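Matching sites in like-Sm ribonucleoprotein core from Methanococcus vannielii, a protein that probably binds RNA as a ring-forming member of the Sm-like (LSm) family, with a site for uridine monophosphate (PDB 5MKI (chain A, 2.05 Å), residues N41-N46 and M59-G64), and in its relative snrnp sm-like protein from Pyrococcus abyssi (PDB 1H64 (chain B, 1.90 Å), residues N39-D44 and K59-G64). One frame, after least-squares fit of the local backbone (RMSD 0.29 Å); residues are numbered along the deposited sequences.

Structure 1 (5MKI); sequences NVALEN and MLVVRG.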
loop_
_atom_site.group_PDB
_atom_site.type_symbol
_atom_site.label_atom_id
_atom_site.label_comp_id
_atom_site.label_asym_id
_atom_site.label_seq_id
_atom_site.Cartn_x
_atom_site.Cartn_y
_atom_site.Cartn_z
ATOM N N ASN A 41 11.666 -7.017 -7.782
ATOM C CA ASN A 41 12.586 -7.743 -6.914
ATOM C C ASN A 41 13.883 -7.993 -7.689
ATOM O O ASN A 41 13.859 -8.238 -8.897
ATOM C CB ASN A 41 12.024 -9.099 -6.452
ATOM C CG ASN A 41 10.687 -9.009 -5.694
ATOM O OD1 ASN A 41 10.451 -8.136 -4.865
ATOM N ND2 ASN A 41 9.832 -9.962 -5.968
ATOM N N VAL A 42 15.023 -7.935 -7.005
ATOM C CA VAL A 42 16.316 -8.148 -7.664
ATOM C C VAL A 42 17.244 -8.941 -6.747
ATOM O O VAL A 42 17.291 -8.719 -5.528
ATOM C CB VAL A 42 16.979 -6.820 -8.102
ATOM C CG1 VAL A 42 16.078 -6.028 -9.046
ATOM C CG2 VAL A 42 17.358 -5.958 -6.898
ATOM N N ALA A 43 17.973 -9.889 -7.336
ATOM C CA ALA A 43 19.041 -10.601 -6.644
ATOM C C ALA A 43 20.372 -9.972 -7.051
ATOM O O ALA A 43 20.718 -9.969 -8.237
ATOM C CB ALA A 43 19.017 -12.092 -6.974
ATOM N N LEU A 44 21.096 -9.420 -6.079
ATOM C CA LEU A 44 22.357 -8.720 -6.325
ATOM C C LEU A 44 23.510 -9.498 -5.702
ATOM O O LEU A 44 23.520 -9.725 -4.488
ATOM C CB LEU A 44 22.328 -7.310 -5.746
ATOM C CG LEU A 44 21.288 -6.329 -6.270
ATOM C CD1 LEU A 44 21.253 -5.087 -5.390
ATOM C CD2 LEU A 44 21.612 -5.993 -7.712
ATOM N N GLU A 45 24.489 -9.864 -6.526
ATOM C CA GLU A 45 25.652 -10.627 -6.088
ATOM C C GLU A 45 26.796 -9.691 -5.709
ATOM O O GLU A 45 27.037 -8.688 -6.386
ATOM C CB GLU A 45 26.105 -11.575 -7.198
ATOM C CG GLU A 45 27.150 -12.576 -6.775
ATOM C CD GLU A 45 27.722 -13.327 -7.951
ATOM O OE1 GLU A 45 28.507 -12.717 -8.711
ATOM O OE2 GLU A 45 27.385 -14.519 -8.117
ATOM N N ASN A 46 27.502 -10.024 -4.626
ATOM C CA ASN A 46 28.630 -9.214 -4.153
ATOM C C ASN A 46 28.217 -7.747 -4.009
ATOM O O ASN A 46 28.783 -6.839 -4.630
ATOM C CB ASN A 46 29.842 -9.367 -5.083
ATOM C CG ASN A 46 30.474 -10.747 -4.980
ATOM O OD1 ASN A 46 30.481 -11.360 -3.913
ATOM N ND2 ASN A 46 30.985 -11.249 -6.092
ATOM N N MET A 59 25.235 -12.298 -1.525
ATOM C CA MET A 59 23.992 -12.248 -2.295
ATOM C C MET A 59 22.939 -11.508 -1.480
ATOM O O MET A 59 22.640 -11.905 -0.343
ATOM C CB MET A 59 23.502 -13.658 -2.659
ATOM C CG MET A 59 22.194 -13.712 -3.467
ATOM S SD MET A 59 22.474 -13.319 -5.212
ATOM C CE MET A 59 23.928 -14.310 -5.530
ATOM N N LEU A 60 22.392 -10.443 -2.068
ATOM C CA LEU A 60 21.319 -9.637 -1.492
ATOM C C LEU A 60 20.085 -9.751 -2.375
ATOM O O LEU A 60 20.130 -9.383 -3.552
ATOM C CB LEU A 60 21.714 -8.163 -1.401
ATOM C CG LEU A 60 22.410 -7.590 -0.179
ATOM C CD1 LEU A 60 22.188 -6.079 -0.135
ATOM C CD2 LEU A 60 21.897 -8.276 1.085
ATOM N N VAL A 61 18.980 -10.215 -1.813
ATOM C CA VAL A 61 17.703 -10.176 -2.516
ATOM C C VAL A 61 16.926 -8.981 -1.985
ATOM O O VAL A 61 16.603 -8.926 -0.795
ATOM C CB VAL A 61 16.926 -11.486 -2.346
ATOM C CG1 VAL A 61 15.507 -11.359 -2.934
ATOM C CG2 VAL A 61 17.702 -12.618 -3.010
ATOM N N VAL A 62 16.676 -8.003 -2.861
ATOM C CA VAL A 62 16.037 -6.741 -2.503
ATOM C C VAL A 62 14.574 -6.809 -2.913
ATOM O O VAL A 62 14.255 -7.230 -4.035
ATOM C CB VAL A 62 16.728 -5.547 -3.182
ATOM C CG1 VAL A 62 16.074 -4.241 -2.752
ATOM C CG2 VAL A 62 18.266 -5.535 -2.904
ATOM N N ARG A 63 13.692 -6.388 -2.021
ATOM C CA ARG A 63 12.259 -6.403 -2.316
ATOM C C ARG A 63 11.886 -5.173 -3.143
ATOM O O ARG A 63 12.132 -4.033 -2.724
ATOM C CB ARG A 63 11.452 -6.462 -1.020
ATOM C CG ARG A 63 10.055 -7.015 -1.228
ATOM C CD ARG A 63 9.431 -7.520 0.066
ATOM N NE ARG A 63 8.129 -8.136 -0.180
ATOM C CZ ARG A 63 6.996 -7.453 -0.315
ATOM N NH1 ARG A 63 7.009 -6.132 -0.211
ATOM N NH2 ARG A 63 5.847 -8.092 -0.524
ATOM N N GLY A 64 11.277 -5.403 -4.315
ATOM C CA GLY A 64 11.071 -4.320 -5.272
ATOM C C GLY A 64 10.216 -3.156 -4.781
ATOM O O GLY A 64 10.415 -2.016 -5.211
#

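Structure 2 (1H64); sequences NVVLAD and KIVIRG.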
loop_
_atom_site.group_PDB
_atom_site.type_symbol
_atom_site.label_atom_id
_atom_site.label_comp_id
_atom_site.label_asym_id
_atom_site.label_seq_id
_atom_site.Cartn_x
_atom_site.Cartn_y
_atom_site.Cartn_z
ATOM N N ASN B 39 11.590 -7.356 -7.909
ATOM C CA ASN B 39 12.383 -7.764 -6.748
ATOM C C ASN B 39 13.676 -8.127 -7.486
ATOM O O ASN B 39 13.619 -8.680 -8.593
ATOM C CB ASN B 39 11.827 -9.021 -6.078
ATOM C CG ASN B 39 10.486 -8.780 -5.397
ATOM O OD1 ASN B 39 10.280 -7.748 -4.760
ATOM N ND2 ASN B 39 9.575 -9.746 -5.520
ATOM N N VAL B 40 14.834 -7.802 -6.919
ATOM C CA VAL B 40 16.084 -8.117 -7.613
ATOM C C VAL B 40 17.080 -8.837 -6.721
ATOM O O VAL B 40 16.975 -8.803 -5.493
ATOM C CB VAL B 40 16.760 -6.839 -8.201
ATOM C CG1 VAL B 40 15.854 -6.221 -9.274
ATOM C CG2 VAL B 40 17.050 -5.819 -7.093
ATOM N N VAL B 41 18.029 -9.522 -7.356
ATOM C CA VAL B 41 19.050 -10.259 -6.621
ATOM C C VAL B 41 20.398 -9.734 -7.078
ATOM O O VAL B 41 20.658 -9.670 -8.276
ATOM C CB VAL B 41 18.998 -11.782 -6.918
ATOM C CG1 VAL B 41 20.058 -12.494 -6.079
ATOM C CG2 VAL B 41 17.616 -12.353 -6.586
ATOM N N LEU B 42 21.237 -9.332 -6.125
ATOM C CA LEU B 42 22.558 -8.825 -6.461
ATOM C C LEU B 42 23.596 -9.740 -5.824
ATOM O O LEU B 42 23.333 -10.359 -4.779
ATOM C CB LEU B 42 22.758 -7.416 -5.907
ATOM C CG LEU B 42 21.746 -6.339 -6.281
ATOM C CD1 LEU B 42 22.166 -5.041 -5.619
ATOM C CD2 LEU B 42 21.685 -6.167 -7.775
ATOM N N ALA B 43 24.752 -9.839 -6.477
ATOM C CA ALA B 43 25.874 -10.638 -5.978
ATOM C C ALA B 43 27.004 -9.649 -5.641
ATOM O O ALA B 43 27.115 -8.595 -6.276
ATOM C CB ALA B 43 26.333 -11.639 -7.050
ATOM N N ASP B 44 27.825 -9.993 -4.648
ATOM C CA ASP B 44 28.939 -9.139 -4.205
ATOM C C ASP B 44 28.429 -7.723 -3.999
ATOM O O ASP B 44 28.946 -6.774 -4.575
ATOM C CB ASP B 44 30.072 -9.123 -5.241
ATOM C CG ASP B 44 30.598 -10.511 -5.556
ATOM O OD1 ASP B 44 30.793 -11.312 -4.612
ATOM O OD2 ASP B 44 30.822 -10.801 -6.748
ATOM N N LYS B 59 25.502 -12.137 -1.416
ATOM C CA LYS B 59 24.311 -12.167 -2.270
ATOM C C LYS B 59 23.128 -11.591 -1.491
ATOM O O LYS B 59 22.935 -11.921 -0.324
ATOM C CB LYS B 59 24.004 -13.602 -2.687
ATOM C CG LYS B 59 22.936 -13.736 -3.766
ATOM C CD LYS B 59 22.722 -15.197 -4.150
ATOM C CE LYS B 59 23.971 -15.799 -4.778
ATOM N NZ LYS B 59 23.796 -17.260 -5.063
ATOM N N ILE B 60 22.334 -10.740 -2.129
ATOM C CA ILE B 60 21.197 -10.152 -1.429
ATOM C C ILE B 60 19.959 -10.003 -2.318
ATOM O O ILE B 60 20.063 -9.575 -3.465
ATOM C CB ILE B 60 21.552 -8.766 -0.854
ATOM C CG1 ILE B 60 20.407 -8.261 0.028
ATOM C CG2 ILE B 60 21.823 -7.774 -1.979
ATOM C CD1 ILE B 60 20.724 -6.983 0.772
ATOM N N VAL B 61 18.808 -10.365 -1.758
ATOM C CA VAL B 61 17.519 -10.259 -2.453
ATOM C C VAL B 61 16.857 -8.987 -1.916
ATOM O O VAL B 61 16.617 -8.875 -0.716
ATOM C CB VAL B 61 16.630 -11.479 -2.155
ATOM C CG1 VAL B 61 15.310 -11.382 -2.972
ATOM C CG2 VAL B 61 17.371 -12.752 -2.517
ATOM N N ILE B 62 16.590 -8.035 -2.810
ATOM C CA ILE B 62 15.985 -6.756 -2.474
ATOM C C ILE B 62 14.529 -6.721 -2.962
ATOM O O ILE B 62 14.265 -7.001 -4.134
ATOM C CB ILE B 62 16.739 -5.615 -3.172
ATOM C CG1 ILE B 62 18.224 -5.616 -2.737
ATOM C CG2 ILE B 62 16.122 -4.281 -2.811
ATOM C CD1 ILE B 62 19.067 -4.564 -3.487
ATOM N N ARG B 63 13.585 -6.366 -2.093
ATOM C CA ARG B 63 12.192 -6.333 -2.551
ATOM C C ARG B 63 11.900 -5.067 -3.340
ATOM O O ARG B 63 12.221 -3.958 -2.922
ATOM C CB ARG B 63 11.221 -6.489 -1.368
ATOM C CG ARG B 63 11.021 -7.967 -0.916
ATOM C CD ARG B 63 9.653 -8.114 -0.240
ATOM N NE ARG B 63 9.454 -6.906 0.524
ATOM C CZ ARG B 63 8.370 -6.146 0.514
ATOM N NH1 ARG B 63 7.295 -6.442 -0.215
ATOM N NH2 ARG B 63 8.416 -5.029 1.200
ATOM N N GLY B 64 11.265 -5.231 -4.498
ATOM C CA GLY B 64 10.957 -4.081 -5.339
ATOM C C GLY B 64 10.086 -2.965 -4.764
ATOM O O GLY B 64 10.204 -1.807 -5.177
#

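Structure 1 (5MKI)
Met-59 folds across Glu-45 and Ala-43 at one end of this antiparallel strand pair, which joins strand 42-44 to strand 57-62 in the curled sheet of the Sm fold. With chi2 at 78° its chain bends toward the other strand, setting SD 4.1 Å from Ala-43 CB and 3.8 Å from Leu-44 O, and CE 3.9 Å from Glu-45 CG. Ala-43 also faces Val-61, CB to CG2 at 4.2 Å. On the opposite face, Leu-44 and Leu-60 form a hydrogen-bonded pair, and Leu-44 CD1 meets Val-62 CG2 at 3.9 Å. Val-62 packs its CB against CG2 of Val-42 at 3.8 Å. At the other end of the pair, Asn-41 OD1 accepts a hydrogen bond from Gly-64 N (2.9 Å), while its ND2 is held by Asp-37, so both ends of the amide are fixed. Arg-63 reaches out extended, CG 3.8 Å from Asn-41 OD1, and its NH2 bonds His-39 O of a neighbouring subunit. Asn-41 and Arg-63 belong to the site where uridine monophosphate has been seen to bind this protein, though not in this chain; Leu-60 to Val-62 continue the sheet into that subunit.

Structure 2 (1H64)
Lys-59 passes Val-41 with its aliphatic stem, CG lying 3.9 Å from Val-41 CG1 and 3.5 Å from Leu-42 O. Its chain is extended to CD and then bends at chi3 (-64°), and CE and NZ turn off from the facing strand; Ala-43 ends at CB, with no touch on Lys-59. Val-41 also faces Val-61, CG2 to CG2 at 4.1 Å. On the opposite face, Leu-42 and Ile-60 form a hydrogen-bonded pair, and Leu-42 CD1 meets Ile-62 CD1 at 3.8 Å. Ile-62 packs its CB against CG2 of Val-40 at 3.9 Å. At the other end of the pair, Asn-39 OD1 accepts a hydrogen bond from Gly-64 N (2.7 Å), while its ND2 is held by Asp-35, so both ends of the amide are fixed. Arg-63 bends at chi3, with CG 3.9 Å from Asn-39 OD1, and its NE bonds Val-67 O of a neighbouring subunit. Val-61 and Ile-62 continue the sheet into that subunit, consistent with the heptamer formed by this Sm-related protein.

How the two compare
Both structures share the antiparallel pairing and its backbone bonds, and the bond from Gly-64(A) N to Asn-41(A) OD1 recurs between Gly-64(B) and Asn-39(B). The side chains of Asn-41(A), Val-42(A) and Val-61(A) and their counterparts keep their places. At Ala-43(A) against Val-41(B) the CB atoms coincide, and Val-41(B) adds CG1 and CG2, giving a bulkier buried apolar surface beside the same neighbours. Glu-45(A) carries CG and a carboxylate that Ala-43(B) lacks; with them goes the touch of Glu-45(A) CG on Met-59(A) CE (3.9 Å), since Ala-43(B) CB comes no closer than 5.2 Å to Lys-59(B) CG. Nearby, exposed Asn-46(A) gives way to Asp-44(B), an amide to a carboxylate in nearly the same place. Met-59(A) and Lys-59(B) run together as far as CG, whose two positions are 0.8 Å apart; beyond it, SD and CE of Met-59(A) and CD, CE and NZ of Lys-59(B), which ends in an ammonium group, take different places. With the Glu-45(A) carboxylate absent but one present at Asp-44(B), that ammonium group probably leaves the site more positive. On the other face, Leu-60(A) and Ile-60(B) differ from the root, with CB atoms 0.8 Å apart after superposition and the branches filling different places, yet both touch Val-62(A) / Ile-62(B). There, CG2 of Val-62(A) falls 0.2 Å apart from CG1 of Ile-62(B), and CG1 of Val-62(A) matches CG2 of Ile-62(B), so the valine branches are retained in the isoleucine. Arg-63(A) and Arg-63(B) both touch Asn-41(A) / Asn-39(B), but chi1 is -158° against -81° and chi3 -176° against -38°; the CZ atoms stand 2.1 Å apart, and the places of NE, CZ and NH2 of Arg-63(A) are left in structure 2.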